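Local coordinates for protein syndapin (Drosophila melanogaster, PDB 3I2W) that probably shapes and binds phospholipid membranes in endocytosis, working as a homodimer whose F-BAR domain is the part in this structure, at residues S80-H83 with M84-D88; F234-H237 with S238-L242; Q246-P249 with Q250-E253. All blocks are in the same frame, centred on the assembly; numbering follows the deposited sequence.

Interaction 1 of 3, residues S80-H83 with M84-D88; sequences SDVH and MKIKD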
# COMPACT_ATOMS: atom_id res chain seq x y z
N SER B 80 0.64 6.09 10.43
CA SER B 80 0.56 6.89 9.27
C SER B 80 1.83 7.72 9.12
O SER B 80 2.30 7.94 8.02
CB SER B 80 -0.67 7.81 9.30
OG SER B 80 -0.43 8.93 10.13
N ASP B 81 2.40 8.19 10.20
CA ASP B 81 3.63 8.92 10.05
C ASP B 81 4.74 8.04 9.49
O ASP B 81 5.48 8.41 8.52
CB ASP B 81 4.08 9.43 11.37
CG ASP B 81 3.17 10.48 11.93
OD1 ASP B 81 2.36 11.09 11.15
OD2 ASP B 81 3.25 10.67 13.18
N VAL B 82 4.92 6.89 10.11
CA VAL B 82 5.82 5.94 9.52
C VAL B 82 5.58 5.88 8.01
O VAL B 82 6.52 6.02 7.22
CB VAL B 82 5.65 4.56 10.15
CG1 VAL B 82 6.19 3.46 9.26
CG2 VAL B 82 6.25 4.58 11.53
N HIS B 83 4.35 5.69 7.58
CA HIS B 83 4.24 5.50 6.16
C HIS B 83 4.50 6.78 5.36
O HIS B 83 4.98 6.67 4.25
CB HIS B 83 2.98 4.76 5.75
CG HIS B 83 3.01 3.30 6.06
ND1 HIS B 83 2.88 2.80 7.34
CD2 HIS B 83 3.16 2.22 5.26
CE1 HIS B 83 2.98 1.49 7.32
NE2 HIS B 83 3.14 1.11 6.07
N MSE B 84 4.27 7.98 5.91
CA MSE B 84 4.56 9.23 5.23
C MSE B 84 6.03 9.43 5.04
O MSE B 84 6.46 10.04 4.08
CB MSE B 84 4.05 10.42 6.00
CG MSE B 84 2.59 10.78 5.72
SE MSE B 84 2.02 10.94 3.82
CE MSE B 84 1.89 12.90 3.65
N LYS B 85 6.80 8.91 5.99
CA LYS B 85 8.22 9.06 6.00
C LYS B 85 8.78 8.10 4.99
O LYS B 85 9.81 8.37 4.41
CB LYS B 85 8.75 8.71 7.39
CG LYS B 85 9.75 9.71 7.93
CD LYS B 85 10.90 9.05 8.76
CE LYS B 85 12.07 8.57 7.84
NZ LYS B 85 13.28 8.01 8.54
N ILE B 86 8.14 6.97 4.75
CA ILE B 86 8.59 6.11 3.70
C ILE B 86 8.27 6.79 2.37
O ILE B 86 9.08 6.86 1.47
CB ILE B 86 7.91 4.76 3.75
CG1 ILE B 86 8.20 4.09 5.07
CG2 ILE B 86 8.43 3.87 2.67
CD1 ILE B 86 7.56 2.76 5.15
N LYS B 87 7.08 7.33 2.25
CA LYS B 87 6.78 8.13 1.06
C LYS B 87 7.84 9.21 0.82
O LYS B 87 8.25 9.49 -0.30
CB LYS B 87 5.41 8.75 1.22
CG LYS B 87 5.02 9.57 0.07
CD LYS B 87 4.96 11.02 0.43
CE LYS B 87 5.07 11.85 -0.82
NZ LYS B 87 4.83 13.26 -0.41
N ASP B 88 8.29 9.83 1.90
CA ASP B 88 9.14 10.97 1.77
C ASP B 88 10.54 10.49 1.53
O ASP B 88 11.26 11.03 0.64
CB ASP B 88 9.05 11.89 2.98
CG ASP B 88 7.88 12.91 2.88
OD1 ASP B 88 7.15 13.03 1.85
OD2 ASP B 88 7.65 13.62 3.87

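Interaction 2 of 3, residues F234-H237 with S238-L242; sequences FNVH and SCLDL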
# COMPACT_ATOMS: atom_id res chain seq x y z
N PHE B 234 19.13 -1.34 -2.98
CA PHE B 234 19.36 -1.38 -1.53
C PHE B 234 18.83 -0.15 -0.84
O PHE B 234 18.28 -0.23 0.27
CB PHE B 234 20.84 -1.44 -1.19
CG PHE B 234 21.50 -2.80 -1.39
CD1 PHE B 234 21.05 -3.93 -0.73
CD2 PHE B 234 22.61 -2.93 -2.18
CE1 PHE B 234 21.67 -5.17 -0.89
CE2 PHE B 234 23.24 -4.18 -2.33
CZ PHE B 234 22.76 -5.28 -1.69
N ASN B 235 18.98 1.00 -1.45
CA ASN B 235 18.50 2.20 -0.83
C ASN B 235 17.00 2.09 -0.68
O ASN B 235 16.47 2.48 0.34
CB ASN B 235 18.84 3.40 -1.68
CG ASN B 235 20.32 3.78 -1.61
OD1 ASN B 235 20.74 4.71 -2.25
ND2 ASN B 235 21.08 3.07 -0.84
N VAL B 236 16.31 1.56 -1.68
CA VAL B 236 14.88 1.35 -1.62
C VAL B 236 14.60 0.47 -0.43
O VAL B 236 13.82 0.85 0.49
CB VAL B 236 14.36 0.63 -2.85
CG1 VAL B 236 12.91 0.37 -2.67
CG2 VAL B 236 14.50 1.47 -4.06
N HIS B 237 15.24 -0.69 -0.43
CA HIS B 237 15.15 -1.61 0.66
C HIS B 237 15.23 -0.88 1.99
O HIS B 237 14.30 -0.91 2.72
CB HIS B 237 16.25 -2.61 0.52
CG HIS B 237 16.23 -3.70 1.54
ND1 HIS B 237 16.80 -3.57 2.78
CD2 HIS B 237 15.75 -4.97 1.47
CE1 HIS B 237 16.63 -4.68 3.46
NE2 HIS B 237 16.00 -5.55 2.69
N SER B 238 16.31 -0.19 2.31
CA SER B 238 16.31 0.69 3.52
C SER B 238 15.07 1.45 3.83
O SER B 238 14.65 1.55 4.96
CB SER B 238 17.41 1.71 3.45
OG SER B 238 18.53 0.87 3.38
N CYS B 239 14.50 2.08 2.81
CA CYS B 239 13.33 2.88 3.03
C CYS B 239 12.15 2.05 3.50
O CYS B 239 11.34 2.54 4.22
CB CYS B 239 12.91 3.55 1.75
SG CYS B 239 14.05 4.70 1.22
N LEU B 240 12.06 0.82 3.05
CA LEU B 240 10.89 0.03 3.28
C LEU B 240 11.03 -0.90 4.48
O LEU B 240 10.06 -1.45 4.93
CB LEU B 240 10.57 -0.82 2.05
CG LEU B 240 9.76 -0.25 0.90
CD1 LEU B 240 10.37 0.97 0.60
CD2 LEU B 240 9.99 -1.14 -0.29
N ASP B 241 12.22 -1.09 4.99
CA ASP B 241 12.41 -2.14 5.93
C ASP B 241 11.85 -1.65 7.25
O ASP B 241 12.27 -0.63 7.82
CB ASP B 241 13.89 -2.44 6.00
CG ASP B 241 14.26 -3.55 6.98
OD1 ASP B 241 13.46 -4.06 7.81
OD2 ASP B 241 15.44 -3.93 6.89
N LEU B 242 10.90 -2.42 7.73
CA LEU B 242 10.08 -2.06 8.84
C LEU B 242 10.87 -2.35 10.05
O LEU B 242 10.78 -1.59 11.05
CB LEU B 242 8.83 -2.93 8.84
CG LEU B 242 7.82 -2.34 7.86
CD1 LEU B 242 6.66 -3.31 7.68
CD2 LEU B 242 7.38 -0.92 8.36

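Interaction 3 of 3, residues Q246-P249 with Q250-E253; sequences QSLP and QIYE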
# COMPACT_ATOMS: atom_id res chain seq x y z
N GLN B 246 12.56 2.53 14.20
CA GLN B 246 12.85 2.30 15.65
C GLN B 246 11.72 2.64 16.57
O GLN B 246 11.69 2.22 17.71
CB GLN B 246 14.07 3.05 16.07
CG GLN B 246 15.27 2.24 15.70
CD GLN B 246 16.44 3.11 15.31
OE1 GLN B 246 17.13 2.83 14.31
NE2 GLN B 246 16.69 4.18 16.10
N SER B 247 10.75 3.34 16.02
CA SER B 247 9.63 3.82 16.72
C SER B 247 8.55 2.74 16.83
O SER B 247 7.81 2.69 17.81
CB SER B 247 9.13 5.05 16.00
OG SER B 247 8.50 4.69 14.80
N LEU B 248 8.45 1.87 15.84
CA LEU B 248 7.48 0.79 15.83
C LEU B 248 7.26 0.12 17.21
O LEU B 248 6.16 0.20 17.74
CB LEU B 248 7.90 -0.23 14.78
CG LEU B 248 6.83 -0.65 13.82
CD1 LEU B 248 6.14 0.58 13.43
CD2 LEU B 248 7.51 -1.20 12.67
N PRO B 249 8.30 -0.50 17.80
CA PRO B 249 8.08 -1.04 19.15
C PRO B 249 7.39 -0.04 20.05
O PRO B 249 6.41 -0.35 20.67
CB PRO B 249 9.50 -1.35 19.65
CG PRO B 249 10.21 -1.63 18.46
CD PRO B 249 9.74 -0.55 17.50
N GLN B 250 7.88 1.19 20.06
CA GLN B 250 7.34 2.16 20.98
C GLN B 250 5.81 2.47 20.77
O GLN B 250 5.08 2.42 21.71
CB GLN B 250 8.19 3.39 20.88
CG GLN B 250 7.87 4.47 21.90
CD GLN B 250 8.36 5.86 21.44
OE1 GLN B 250 9.27 5.99 20.59
NE2 GLN B 250 7.74 6.91 22.00
N ILE B 251 5.35 2.78 19.55
CA ILE B 251 3.94 2.82 19.19
C ILE B 251 3.04 1.75 19.87
O ILE B 251 2.04 2.11 20.46
CB ILE B 251 3.79 2.65 17.68
CG1 ILE B 251 4.05 3.95 17.01
CG2 ILE B 251 2.39 2.28 17.31
CD1 ILE B 251 5.21 3.92 16.15
N TYR B 252 3.42 0.48 19.79
CA TYR B 252 2.70 -0.59 20.45
C TYR B 252 2.88 -0.58 21.98
O TYR B 252 1.92 -0.68 22.68
CB TYR B 252 2.92 -1.94 19.74
CG TYR B 252 2.36 -1.77 18.38
CD1 TYR B 252 1.03 -2.00 18.10
CD2 TYR B 252 3.13 -1.22 17.39
CE1 TYR B 252 0.52 -1.75 16.85
CE2 TYR B 252 2.62 -0.97 16.15
CZ TYR B 252 1.32 -1.20 15.89
OH TYR B 252 0.88 -0.88 14.62
N GLU B 253 4.08 -0.42 22.49
CA GLU B 253 4.26 -0.29 23.89
C GLU B 253 3.25 0.73 24.48
O GLU B 253 2.54 0.46 25.45
CB GLU B 253 5.71 0.17 24.15
CG GLU B 253 5.97 0.38 25.66
CD GLU B 253 7.49 0.59 25.97
OE1 GLU B 253 8.30 0.81 24.96
OE2 GLU B 253 7.89 0.53 27.23

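Interaction 1 of 3, residues S80-H83 with M84-D88
The carbonyl oxygen of Val-82 is approached by two successive amides one turn on along an alpha-helix, a long helix of the F-BAR bundle. Ile-86 N makes the regular bond to Val-82 O at 3.1 Å, while Lys-85 N adds a weak, more bent one. His-83 O is used in the same way: Lys-87 N meets it almost straight, with 171° at the hydrogen, and Ile-86 N makes a second, weak bond. Met-84 N to Ser-80 O and Lys-85 N to Asp-81 O, both 2.9 Å, complete the turn. The polar ends of the first residues look elsewhere: Asp-81 forms a salt bridge with Arg-46, and Ser-80 OG bonds to Glu-77 O and Arg-46, so helix 11-58 is tied to this one. His-83 ND1 bonds back to Ile-79 O, and its ring meets Tyr-41 edge-to-face as well as Tyr-41 of the second subunit, which places this turn at the dimer interface. Met-84, present as selenomethionine, bends toward helix 11-58. Ile-86 starts the same way but stays extended: CG1 lies beside its own backbone N (chi1 -60°), bringing CD1 back along the helix to 4.4 Å from Val-82 CG1 and equally close to His-83 CD2.

Interaction 2 of 3, residues F234-H237 with S238-L242
Ser-238 N bonds to Phe-234 O at 2.8 Å, one of the last regular i to i+4 links before helix 169-240 runs out. The side chain of Ser-238 doubles back to the same acceptor: OG lies beside its own backbone N (chi1 -61°), and from there it makes a weak bond to Phe-234 O at 3.3 Å, a familiar use of serine within a helix. Cys-239 N follows with a bond to Asn-235 O and a weak second one to Val-236 O. Leu-240 N is shared too. It reaches Val-236 O at 3.1 Å and His-237 O at 2.8 Å, the latter from above the carbonyl plane, as the backbone tightens at the end of the helix. The Leu-240 side chain runs alongside that of Val-236, its CD2 4.1 Å from Val-236 CG1. Asp-241, the first residue to leave helical geometry, keeps a weak bond to His-237 O. Its carboxylate stands beside the His-237 ring with the planes 77° apart, but OD1 bonds to Thr-243 and OD2 forms a salt bridge with Lys-244, while His-237 NE2 bonds to Tyr-252 O of the second subunit. Cys-239 and Leu-240 pack on Leu-90 of helix 63-105, Val-236 rests on Ile-31 of helix 11-58, and the His-237 side faces the second subunit, so the helix end lies between its own bundle and the dimer partner.

Interaction 3 of 3, residues Q246-P249 with Q250-E253
The ring of Tyr-252 has Leu-248 O at its edge, in the ring plane, with CD2 3.4 Å from that oxygen; one face takes CG2 of the adjoining Ile-251, 3.4 Å above the plane and offset toward the rim. CG of Tyr-252 lies beside its own backbone N (chi1 -62°), which swings the ring back toward the preceding turn. These residues form the opening turns of the short alpha-helix 247-260 in the F-BAR domain. Tyr-252 N also points at Leu-248 O, but that bond is weak. Firmer ones flank it: Ile-251 N to Ser-247 O at 3.0 Å, and Glu-253 N to Pro-249 O, practically straight at 178°. Pro-249 brings no N-H of its own, which costs little in a first turn, where amides have no carbonyl one turn back within the helix. On the buried side, Ile-251 CD1 reaches back over the same turn, 3.6 Å from Ser-247 OG and 4.4 Å from Leu-248 CD1. Tyr-252 OH bonds to Glu-75, and its ring packs on Ile-79, so helix 247-260 lies along helix 63-105. Pro-249 touches Thr-243 of the second subunit, and Tyr-252 touches Asp-241 there, leaving this helix lodged between its own helix 63-105 and the partner chain.

Overall arrangement
The three helical turns come from three helices of one elongated dimer, and they touch one another as well as the second subunit. Interaction 1 is the nearest neighbour of both others: its centre is 12 Å from that of interaction 2 and 15 Å from that of interaction 3. Ile-86 CG2 packs 3.6 Å from Cys-239 O, and Val-82 CG2 comes 4.0 Å from Ser-247 OG, so helix 63-105 touches both later elements. Interactions 2 and 3 follow each other in the chain, their centres 18 Å apart, and meet where Leu-242 O approaches Leu-248 CD2. The sodium ion is bound elsewhere, at Ile-56, Glu-57, Gly-59, Glu-61 and Glu-66.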